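Prephenate dehydratase (Arthrobacter aurescens, PDB 3MWB) probably catalyses the decarboxylating dehydration of prephenate to 3-phenylpyruvate in phenylalanine biosynthesis and binds L-phenylalanine at its ACT domain. Local coordinates at residues S140-L145 / P158-E163. Sequence-based numbering, arbitrary orientation.
Sequences SAMGLL and PLIAAE
A141 and I160 bring segments 140-145 and 158-163 closest, with their CA atoms 7.7 Å apart and no hydrogen bond between the two backbones. Both residues direct their CB toward the other segment. I160 is the one side chain of its segment that touches the other, and its two branches take separate partners. CG2 of I160 meets CB of A141 at 4.0 Å, methyl to methyl. The longer branch has CG1 anti to the backbone N (chi1 -162°). CD1 of I160 ends this branch 3.8 Å from SE of M142, a selenomethionine. CD1 of I160 also lies 4.0 Å from CG of M142. The M142 chain is bent at chi2 and chi3 and crosses I160 at a slant. The contact is small and wholly apolar, and A141 and I160 are buried. A161, Q164 and L167 bind magnesium, although none is bound to this chain. M142 also touches Q164, and A141 touches L167, so the packing reaches two of these residues. A141 rests on C156 of strand 153-156 as well. Helices 137-143 and 158-163 precede and follow that strand, which lies inside a mixed sheet, consistent with a periplasmic-binding-protein-like lobe.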
ATOM      1  N   SER A 140     -47.000 -15.990  -9.388  1.00 40.59           N
ATOM      2  CA  SER A 140     -47.243 -17.391  -9.104  1.00 40.94           C
ATOM      3  C   SER A 140     -48.488 -17.542  -8.248  1.00 41.20           C
ATOM      4  O   SER A 140     -49.347 -18.379  -8.549  1.00 41.81           O
ATOM      5  CB  SER A 140     -46.037 -18.026  -8.413  1.00 40.87           C
ATOM      6  OG  SER A 140     -44.993 -18.222  -9.343  1.00 41.59           O
ATOM      7  N   ALA A 141     -48.582 -16.727  -7.198  1.00 40.49           N
ATOM      8  CA  ALA A 141     -49.745 -16.720  -6.331  1.00 41.05           C
ATOM      9  C   ALA A 141     -51.026 -16.343  -7.082  1.00 41.49           C
ATOM     10  O   ALA A 141     -52.036 -17.056  -6.965  1.00 41.86           O
ATOM     11  CB  ALA A 141     -49.526 -15.799  -5.106  1.00 40.48           C
HETATM   12  N   MSE A 142     -50.981 -15.235  -7.832  1.00 40.22           N
HETATM   13  CA  MSE A 142     -52.136 -14.728  -8.589  1.00 44.12           C
HETATM   14  C   MSE A 142     -52.619 -15.675  -9.689  1.00 45.46           C
HETATM   15  O   MSE A 142     -53.811 -15.690 -10.028  1.00 47.73           O
HETATM   16  CB  MSE A 142     -51.841 -13.340  -9.186  1.00 46.83           C
HETATM   17  CG  MSE A 142     -51.582 -12.254  -8.137  1.00 48.89           C
HETATM   18 SE   MSE A 142     -53.038 -11.995  -6.833  1.00 57.29          SE
HETATM   19  CE  MSE A 142     -54.190 -10.850  -7.919  1.00 59.03           C
ATOM     20  N   GLY A 143     -51.694 -16.456 -10.245  1.00 44.48           N
ATOM     21  CA  GLY A 143     -52.018 -17.467 -11.252  1.00 45.89           C
ATOM     22  C   GLY A 143     -53.017 -18.502 -10.748  1.00 46.16           C
ATOM     23  O   GLY A 143     -53.799 -19.040 -11.526  1.00 48.60           O
ATOM     24  N   LEU A 144     -52.999 -18.766  -9.441  1.00 44.15           N
ATOM     25  CA  LEU A 144     -53.948 -19.689  -8.804  1.00 44.84           C
ATOM     26  C   LEU A 144     -55.417 -19.238  -8.841  1.00 48.35           C
ATOM     27  O   LEU A 144     -56.318 -20.057  -8.644  1.00 49.75           O
ATOM     28  CB  LEU A 144     -53.541 -19.966  -7.356  1.00 42.07           C
ATOM     29  CG  LEU A 144     -52.212 -20.685  -7.098  1.00 39.37           C
ATOM     30  CD1 LEU A 144     -51.814 -20.520  -5.641  1.00 36.11           C
ATOM     31  CD2 LEU A 144     -52.284 -22.154  -7.482  1.00 37.69           C
ATOM     32  N   LEU A 145     -55.663 -17.949  -9.077  1.00 50.16           N
ATOM     33  CA  LEU A 145     -57.035 -17.427  -9.089  1.00 54.25           C
ATOM     34  C   LEU A 145     -57.688 -17.592 -10.463  1.00 58.37           C
ATOM     35  O   LEU A 145     -58.851 -17.233 -10.658  1.00 62.01           O
ATOM     36  CB  LEU A 145     -57.078 -15.959  -8.644  1.00 54.51           C
ATOM     37  CG  LEU A 145     -56.621 -15.649  -7.214  1.00 52.25           C
ATOM     38  CD1 LEU A 145     -56.309 -14.166  -7.042  1.00 51.78           C
ATOM     39  CD2 LEU A 145     -57.644 -16.120  -6.181  1.00 53.41           C
ATOM     40  N   PRO A 158     -46.251 -13.572   2.973  1.00 36.56           N
ATOM     41  CA  PRO A 158     -47.475 -13.456   3.763  1.00 37.92           C
ATOM     42  C   PRO A 158     -48.374 -12.301   3.297  1.00 40.01           C
ATOM     43  O   PRO A 158     -49.595 -12.414   3.389  1.00 40.58           O
ATOM     44  CB  PRO A 158     -46.951 -13.203   5.184  1.00 38.97           C
ATOM     45  CG  PRO A 158     -45.654 -13.925   5.212  1.00 37.11           C
ATOM     46  CD  PRO A 158     -45.060 -13.695   3.837  1.00 36.19           C
ATOM     47  N   LEU A 159     -47.774 -11.222   2.781  1.00 41.38           N
ATOM     48  CA  LEU A 159     -48.531 -10.066   2.287  1.00 44.12           C
ATOM     49  C   LEU A 159     -49.670 -10.476   1.351  1.00 43.79           C
ATOM     50  O   LEU A 159     -50.832 -10.165   1.616  1.00 45.49           O
ATOM     51  CB  LEU A 159     -47.619  -9.035   1.588  1.00 45.72           C
ATOM     52  CG  LEU A 159     -48.323  -7.858   0.875  1.00 49.50           C
ATOM     53  CD1 LEU A 159     -49.243  -7.072   1.825  1.00 52.10           C
ATOM     54  CD2 LEU A 159     -47.338  -6.906   0.189  1.00 51.97           C
ATOM     55  N   ILE A 160     -49.333 -11.178   0.270  1.00 41.85           N
ATOM     56  CA  ILE A 160     -50.314 -11.482  -0.769  1.00 42.35           C
ATOM     57  C   ILE A 160     -51.373 -12.501  -0.311  1.00 42.02           C
ATOM     58  O   ILE A 160     -52.535 -12.454  -0.762  1.00 43.33           O
ATOM     59  CB  ILE A 160     -49.641 -11.836  -2.135  1.00 42.08           C
ATOM     60  CG1 ILE A 160     -50.652 -11.697  -3.284  1.00 44.04           C
ATOM     61  CG2 ILE A 160     -48.953 -13.207  -2.088  1.00 37.82           C
ATOM     62  CD1 ILE A 160     -50.047 -11.296  -4.602  1.00 46.08           C
ATOM     63  N   ALA A 161     -50.984 -13.395   0.600  1.00 39.90           N
ATOM     64  CA  ALA A 161     -51.938 -14.306   1.200  1.00 40.13           C
ATOM     65  C   ALA A 161     -52.970 -13.520   2.017  1.00 42.96           C
ATOM     66  O   ALA A 161     -54.163 -13.752   1.865  1.00 44.68           O
ATOM     67  CB  ALA A 161     -51.247 -15.349   2.052  1.00 38.31           C
ATOM     68  N   ALA A 162     -52.512 -12.575   2.842  1.00 43.83           N
ATOM     69  CA  ALA A 162     -53.410 -11.741   3.653  1.00 46.85           C
ATOM     70  C   ALA A 162     -54.352 -10.862   2.822  1.00 49.39           C
ATOM     71  O   ALA A 162     -55.413 -10.460   3.296  1.00 52.35           O
ATOM     72  CB  ALA A 162     -52.615 -10.883   4.632  1.00 47.51           C
ATOM     73  N   GLU A 163     -53.963 -10.551   1.590  1.00 48.94           N
ATOM     74  CA  GLU A 163     -54.750  -9.625   0.773  1.00 51.53           C
ATOM     75  C   GLU A 163     -55.737 -10.319  -0.172  1.00 51.77           C
ATOM     76  O   GLU A 163     -56.764  -9.742  -0.523  1.00 54.82           O
ATOM     77  CB  GLU A 163     -53.842  -8.653   0.006  1.00 51.97           C
ATOM     78  CG  GLU A 163     -53.095  -7.669   0.906  1.00 53.50           C
ATOM     79  CD  GLU A 163     -52.282  -6.644   0.131  1.00 56.27           C
ATOM     80  OE1 GLU A 163     -51.496  -7.043  -0.756  1.00 54.29           O
ATOM     81  OE2 GLU A 163     -52.418  -5.434   0.418  1.00 60.21           O
TER